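Local coordinates for Mgp-operon protein 3 (Mycoplasma pneumoniae, PDB 6RJ1) that probably helps the bacterium attach to host cells as the surface adhesin P40/P90, with sugars the likely targets, at residues A186-H191 and G214-T219; G208-P213 and N630-Q635; P604-F609 and Y617-S622. All coordinates share one frame; numbering follows the deposited sequence.

Contact 1 (A186-H191 and G214-T219); sequences AQDTVH and GPKAVT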
# COMPACT_ATOMS: atom_id res chain seq x y z
N ALA A 186 22.30 19.02 2.24
CA ALA A 186 23.23 18.02 2.74
C ALA A 186 23.32 18.10 4.26
O ALA A 186 23.15 19.19 4.80
CB ALA A 186 24.61 18.24 2.14
N GLN A 187 23.58 16.99 4.95
CA GLN A 187 23.63 17.03 6.41
C GLN A 187 24.77 17.90 6.99
O GLN A 187 24.58 18.43 8.08
CB GLN A 187 23.59 15.62 7.05
CG GLN A 187 24.79 14.72 6.83
CD GLN A 187 24.70 13.47 7.68
OE1 GLN A 187 23.89 13.34 8.61
NE2 GLN A 187 25.55 12.50 7.37
N ASP A 188 25.89 18.14 6.25
CA ASP A 188 26.97 19.03 6.76
C ASP A 188 26.53 20.49 6.86
O ASP A 188 26.96 21.18 7.77
CB ASP A 188 28.29 18.89 5.96
CG ASP A 188 28.25 19.24 4.47
OD1 ASP A 188 27.14 19.33 3.90
OD2 ASP A 188 29.34 19.40 3.88
N THR A 189 25.65 20.93 5.93
CA THR A 189 25.07 22.28 5.90
C THR A 189 24.08 22.43 7.07
O THR A 189 24.06 23.47 7.72
CB THR A 189 24.41 22.55 4.53
OG1 THR A 189 25.37 22.38 3.50
CG2 THR A 189 23.79 23.94 4.43
N VAL A 190 23.29 21.38 7.35
CA VAL A 190 22.31 21.36 8.44
C VAL A 190 22.96 21.63 9.81
O VAL A 190 22.48 22.47 10.56
CB VAL A 190 21.46 20.06 8.43
CG1 VAL A 190 20.66 19.88 9.72
CG2 VAL A 190 20.53 20.02 7.22
N HIS A 191 24.07 20.94 10.10
CA HIS A 191 24.72 21.02 11.40
C HIS A 191 25.83 22.04 11.53
O HIS A 191 26.12 22.45 12.65
CB HIS A 191 25.24 19.64 11.82
CG HIS A 191 24.14 18.63 11.97
ND1 HIS A 191 23.94 17.63 11.04
CD2 HIS A 191 23.18 18.54 12.92
CE1 HIS A 191 22.90 16.94 11.46
NE2 HIS A 191 22.41 17.45 12.60
N GLY A 214 29.62 10.58 5.50
CA GLY A 214 28.75 11.21 4.52
C GLY A 214 28.29 12.62 4.84
O GLY A 214 27.10 12.81 5.08
N PRO A 215 29.18 13.65 4.77
CA PRO A 215 28.72 15.02 5.04
C PRO A 215 27.74 15.53 3.98
O PRO A 215 26.90 16.38 4.29
CB PRO A 215 30.03 15.84 5.02
CG PRO A 215 30.97 15.05 4.21
CD PRO A 215 30.63 13.62 4.47
N LYS A 216 27.85 15.00 2.75
CA LYS A 216 27.03 15.37 1.60
C LYS A 216 25.74 14.56 1.48
O LYS A 216 25.00 14.77 0.52
CB LYS A 216 27.86 15.33 0.29
CG LYS A 216 29.10 16.22 0.29
CD LYS A 216 28.83 17.71 0.54
CE LYS A 216 30.14 18.47 0.69
NZ LYS A 216 29.91 19.89 1.06
N ALA A 217 25.46 13.67 2.45
CA ALA A 217 24.24 12.85 2.46
C ALA A 217 22.99 13.74 2.56
O ALA A 217 22.90 14.59 3.45
CB ALA A 217 24.27 11.84 3.59
N VAL A 218 22.07 13.59 1.60
CA VAL A 218 20.84 14.38 1.48
C VAL A 218 19.86 14.07 2.61
O VAL A 218 19.56 12.90 2.87
CB VAL A 218 20.22 14.27 0.06
CG1 VAL A 218 18.95 15.09 -0.05
CG2 VAL A 218 21.23 14.71 -1.01
N THR A 219 19.38 15.13 3.28
CA THR A 219 18.45 15.10 4.42
C THR A 219 16.97 14.94 4.03
O THR A 219 16.13 14.72 4.91
CB THR A 219 18.66 16.33 5.29
OG1 THR A 219 18.30 17.50 4.56
CG2 THR A 219 20.07 16.44 5.83
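A186 and V218 form a single backbone bridge, CA to CA 4.5 Å, where the type I turn G214–A217 runs up against the start of the helix that begins at Q187. A186 occupies the N-cap position, and alanine has no side-chain acceptor to offer there; the turn supplies acceptors instead. The first two amides of the helix each find a carbonyl, Q187 N giving its hydrogen to A217 O (2.9 Å) and D188 N to P215 O (2.8 Å).

The Q187 side chain leaves with CG between the backbone N and the carbonyl carbon (chi1 67°) and runs out extended, bringing NE2 to within 2.8 Å of G214 O. The bond is nearly straight and lies in the plane of the amide, yet the donor stands above the carbonyl plane. A217 N reaches the same oxygen from the other face, closing the turn, so two bonds grip it. D188 crosses K216 obliquely and receives NZ on the syn lone pair of OD2 at 2.9 Å, a salt bridge; chi2 of the lysine (-58°) folds CD off the extended path, and the chain then runs on extended to NZ. On its flank, D188 CB rests against P215 CB (3.6 Å). The T219 methyl CG2 lies 3.7 Å from Q187 CA and 3.9 Å from V190 CG2, while T219 OG1 bonds to V185 O.

W200 of helix 200-203 packs on Q187, D188 and P215. The arrangement is helix N-terminal capping in which the main-chain carbonyls of a beta turn take the place of a side-chain N-cap.

Contact 2 (G208-P213 and N630-Q635); sequences GLKNNP and NNEEVQ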
# COMPACT_ATOMS: atom_id res chain seq x y z
N GLY A 208 27.21 14.22 17.42
CA GLY A 208 26.52 12.94 17.38
C GLY A 208 26.63 12.25 16.04
O GLY A 208 25.75 11.46 15.67
N LEU A 209 27.72 12.56 15.32
CA LEU A 209 28.04 12.07 13.98
C LEU A 209 29.47 11.51 13.92
O LEU A 209 30.11 11.60 12.87
CB LEU A 209 27.86 13.21 12.95
CG LEU A 209 26.44 13.71 12.73
CD1 LEU A 209 26.44 15.12 12.21
CD2 LEU A 209 25.66 12.79 11.80
N LYS A 210 29.96 10.92 15.03
CA LYS A 210 31.29 10.31 15.13
C LYS A 210 31.48 9.31 14.00
O LYS A 210 30.61 8.48 13.75
CB LYS A 210 31.48 9.62 16.49
CG LYS A 210 32.93 9.29 16.82
CD LYS A 210 33.08 8.66 18.20
CE LYS A 210 33.36 7.19 18.14
NZ LYS A 210 33.73 6.66 19.49
N ASN A 211 32.60 9.45 13.27
CA ASN A 211 33.04 8.62 12.15
C ASN A 211 32.04 8.55 10.98
O ASN A 211 32.17 7.66 10.14
CB ASN A 211 33.44 7.21 12.62
CG ASN A 211 34.51 7.20 13.68
OD1 ASN A 211 35.61 7.72 13.49
ND2 ASN A 211 34.19 6.61 14.82
N ASN A 212 31.08 9.50 10.91
CA ASN A 212 30.12 9.53 9.80
C ASN A 212 30.85 10.00 8.56
O ASN A 212 31.39 11.12 8.55
CB ASN A 212 28.92 10.42 10.11
CG ASN A 212 27.77 10.25 9.15
OD1 ASN A 212 27.86 10.56 7.96
ND2 ASN A 212 26.65 9.77 9.65
N PRO A 213 30.95 9.15 7.51
CA PRO A 213 31.70 9.54 6.31
C PRO A 213 30.89 10.26 5.23
O PRO A 213 31.42 10.51 4.15
CB PRO A 213 32.20 8.19 5.80
CG PRO A 213 31.11 7.25 6.14
CD PRO A 213 30.40 7.78 7.36
N ASN A 630 38.91 0.64 12.81
CA ASN A 630 37.68 -0.01 12.33
C ASN A 630 36.93 -0.77 13.45
O ASN A 630 36.36 -1.84 13.21
CB ASN A 630 37.95 -0.90 11.10
CG ASN A 630 38.72 -0.22 10.00
OD1 ASN A 630 39.90 -0.51 9.78
ND2 ASN A 630 38.07 0.70 9.28
N ASN A 631 36.93 -0.19 14.66
CA ASN A 631 36.30 -0.77 15.85
C ASN A 631 35.27 0.16 16.50
O ASN A 631 34.47 -0.29 17.32
CB ASN A 631 37.36 -1.20 16.87
CG ASN A 631 38.21 -0.08 17.40
OD1 ASN A 631 38.40 0.96 16.75
ND2 ASN A 631 38.75 -0.27 18.60
N GLU A 632 35.32 1.46 16.14
CA GLU A 632 34.46 2.51 16.68
C GLU A 632 33.09 2.56 15.99
O GLU A 632 32.93 2.02 14.90
CB GLU A 632 35.16 3.88 16.59
CG GLU A 632 36.37 4.01 17.51
CD GLU A 632 37.25 5.22 17.26
OE1 GLU A 632 36.76 6.24 16.74
OE2 GLU A 632 38.45 5.13 17.61
N GLU A 633 32.13 3.22 16.64
CA GLU A 633 30.76 3.38 16.17
C GLU A 633 30.64 4.45 15.08
O GLU A 633 31.14 5.57 15.25
CB GLU A 633 29.86 3.75 17.37
CG GLU A 633 28.38 3.92 17.08
CD GLU A 633 27.55 4.52 18.19
OE1 GLU A 633 28.12 4.90 19.25
OE2 GLU A 633 26.32 4.64 18.00
N VAL A 634 29.97 4.11 13.97
CA VAL A 634 29.71 5.07 12.89
C VAL A 634 28.35 5.65 13.23
O VAL A 634 27.31 5.02 13.01
CB VAL A 634 29.77 4.49 11.44
CG1 VAL A 634 29.55 5.58 10.41
CG2 VAL A 634 31.10 3.79 11.19
N GLN A 635 28.37 6.84 13.84
CA GLN A 635 27.19 7.54 14.32
C GLN A 635 26.40 8.24 13.25
O GLN A 635 26.94 8.75 12.27
CB GLN A 635 27.56 8.51 15.44
CG GLN A 635 27.75 7.83 16.78
CD GLN A 635 28.14 8.80 17.87
OE1 GLN A 635 28.36 10.00 17.64
NE2 GLN A 635 28.23 8.29 19.09
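K210 and Q635 are joined by a reciprocal pair of hydrogen bonds. Q635 N donates to K210 O at 2.8 Å, nearly along the C=O axis, and the Q635 side chain, extended beyond CG, brings OE1 to K210 N (3.2 Å), with the donor tilted from the carbonyl plane. K210 thus has both its amide and its carbonyl engaged by one residue, in the middle of the type II turn L209–N212.

Asparagine amides make the remaining hydrogen bonds. N211 ND2 serves two acceptors, both close to its amide plane: E633 O (3.3 Å), above whose carbonyl plane it stands, and E632 OE1 (3.2 Å), which it meets on the anti side. N212 ND2 lies in the carbonyl plane of Q635 O at 2.8 Å, and N212 OD1 accepts from G214 N.

Charge adds less. K210 NZ stays 4.1 Å from E632 OE1, beyond salt-bridge range, the two side chains crossing at about a right angle. The apolar share falls to V634, whose CG1 meets P213 CD at 3.9 Å and which also packs on I605.

Helix 187-192 flanks the turn through Q187 and H191, which touch L209, while W200 of helix 200-203 donates to N212 O. The 630-635 side belongs to the long loop between strands 614-616 and 650-654, where N631 and E632 form a classic beta bulge opposite G626.

Contact 3 (P604-F609 and Y617-S622); sequences PINGLF and YVTPVS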
# COMPACT_ATOMS: atom_id res chain seq x y z
N PRO A 604 20.88 10.67 7.94
CA PRO A 604 21.53 10.32 6.66
C PRO A 604 22.98 9.80 6.76
O PRO A 604 23.67 10.05 7.75
CB PRO A 604 21.45 11.62 5.85
CG PRO A 604 20.48 12.48 6.55
CD PRO A 604 20.52 12.10 7.99
N ILE A 605 23.42 9.05 5.73
CA ILE A 605 24.76 8.47 5.62
C ILE A 605 25.12 8.17 4.16
O ILE A 605 26.24 8.42 3.73
CB ILE A 605 24.98 7.23 6.56
CG1 ILE A 605 26.49 6.90 6.73
CG2 ILE A 605 24.16 6.00 6.14
CD1 ILE A 605 26.88 6.25 8.02
N ASN A 606 24.16 7.63 3.40
CA ASN A 606 24.33 7.23 2.01
C ASN A 606 24.31 8.39 1.04
O ASN A 606 23.64 9.40 1.25
CB ASN A 606 23.31 6.15 1.63
CG ASN A 606 23.44 4.88 2.44
OD1 ASN A 606 24.50 4.53 2.96
ND2 ASN A 606 22.35 4.15 2.56
N GLY A 607 25.07 8.20 -0.02
CA GLY A 607 25.26 9.14 -1.12
C GLY A 607 26.36 8.61 -2.01
O GLY A 607 26.81 7.49 -1.81
N LEU A 608 26.81 9.42 -2.99
CA LEU A 608 27.86 9.00 -3.90
C LEU A 608 29.23 8.98 -3.22
O LEU A 608 29.71 10.02 -2.76
CB LEU A 608 27.88 9.84 -5.19
CG LEU A 608 28.82 9.34 -6.31
CD1 LEU A 608 28.12 8.36 -7.23
CD2 LEU A 608 29.36 10.49 -7.11
N PHE A 609 29.84 7.79 -3.15
CA PHE A 609 31.18 7.55 -2.60
C PHE A 609 32.07 7.09 -3.76
O PHE A 609 31.82 6.04 -4.35
CB PHE A 609 31.15 6.52 -1.46
CG PHE A 609 30.54 7.02 -0.18
CD1 PHE A 609 31.31 7.68 0.78
CD2 PHE A 609 29.19 6.82 0.10
CE1 PHE A 609 30.74 8.13 1.97
CE2 PHE A 609 28.62 7.28 1.29
CZ PHE A 609 29.40 7.92 2.22
N TYR A 617 26.55 3.97 -4.15
CA TYR A 617 25.60 4.91 -3.55
C TYR A 617 25.35 4.62 -2.05
O TYR A 617 24.52 5.27 -1.43
CB TYR A 617 24.31 4.99 -4.37
CG TYR A 617 24.47 5.82 -5.63
CD1 TYR A 617 24.40 7.21 -5.59
CD2 TYR A 617 24.70 5.21 -6.86
CE1 TYR A 617 24.54 7.97 -6.75
CE2 TYR A 617 24.85 5.97 -8.03
CZ TYR A 617 24.77 7.35 -7.96
OH TYR A 617 24.92 8.11 -9.10
N VAL A 618 26.12 3.68 -1.48
CA VAL A 618 26.05 3.26 -0.07
C VAL A 618 27.36 3.56 0.65
O VAL A 618 28.42 3.60 0.02
CB VAL A 618 25.67 1.77 0.13
CG1 VAL A 618 24.74 1.61 1.32
CG2 VAL A 618 25.05 1.15 -1.12
N THR A 619 27.29 3.72 1.98
CA THR A 619 28.44 4.00 2.84
C THR A 619 29.43 2.84 2.91
O THR A 619 29.01 1.69 3.07
CB THR A 619 27.99 4.48 4.23
OG1 THR A 619 29.14 4.79 5.01
CG2 THR A 619 27.11 3.47 4.97
N PRO A 620 30.74 3.11 2.81
CA PRO A 620 31.72 2.02 2.92
C PRO A 620 32.02 1.63 4.37
O PRO A 620 32.62 0.59 4.60
CB PRO A 620 32.96 2.56 2.18
CG PRO A 620 32.64 4.02 1.85
CD PRO A 620 31.42 4.41 2.61
N VAL A 621 31.59 2.46 5.35
CA VAL A 621 31.74 2.20 6.79
C VAL A 621 30.40 2.40 7.52
O VAL A 621 29.68 3.37 7.26
CB VAL A 621 32.91 2.94 7.49
CG1 VAL A 621 34.26 2.35 7.08
CG2 VAL A 621 32.87 4.43 7.24
N SER A 622 30.06 1.46 8.41
CA SER A 622 28.83 1.44 9.20
C SER A 622 29.01 0.60 10.47
O SER A 622 30.00 -0.13 10.60
CB SER A 622 27.66 0.90 8.37
OG SER A 622 27.90 -0.44 7.95
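F609 presents the face of its ring to P620, whose CD sits over the ring centre, 3.8 Å from the centroid and 11° off the normal, in a CH-pi contact. On the same ring CD2 approaches V618 O and CE2 comes to 3.6 Å from T619 CA, both partners lying oblique to the ring. A second CH-pi contact pairs L608 with Y617: L608 CD1 lies over one face of the tyrosine ring, 4.0 Å from its centroid and nearest to CZ and CE1. F670 of helix 666-673 also meets the tyrosine, its plane turned by about 45°.

N606 lies side by side with V618, pointing the same way, and its OD1 accepts T619 N at 3.1 Å from a donor above the carbonyl plane. N606 ND2 donates to S580 OG and T582 O. I605 CG1 lies against T619 CB, 3.8 Å away.

Across the interface, the hydrogen bonding amounts to the asparagine bond and one weak backbone bond, G607 N to Y617 O. One face of each ring takes an aliphatic carbon, so CH-pi and van der Waals contacts outnumber hydrogen bonds at the base of the 609-611/614-616 hairpin, while the buried N606 amide has partners at both OD1 and ND2.

Overall arrangement
Following the chain from the N terminus, contact 1 closes a short loop that contains helix 200-203 and brings the start of helix 187-192 to the approach of strand 220-222. Contact 2 begins inside that loop, at 208-213, but ends some 400 residues later at 630-635, so the two cross. Contact 3 closes a hairpin loop lying wholly within the long span of contact 2. The centres are about 12 to 15 Å apart, and P213, Q187 and A217 bridge them: P213 packs on F609, T619 and V621, Q187 packs on L209 and makes a weak hydrogen bond to P604 O, and A217 packs on P604. Together they join helices 187-192 and 200-203 to loops of the MgpC adhesin region.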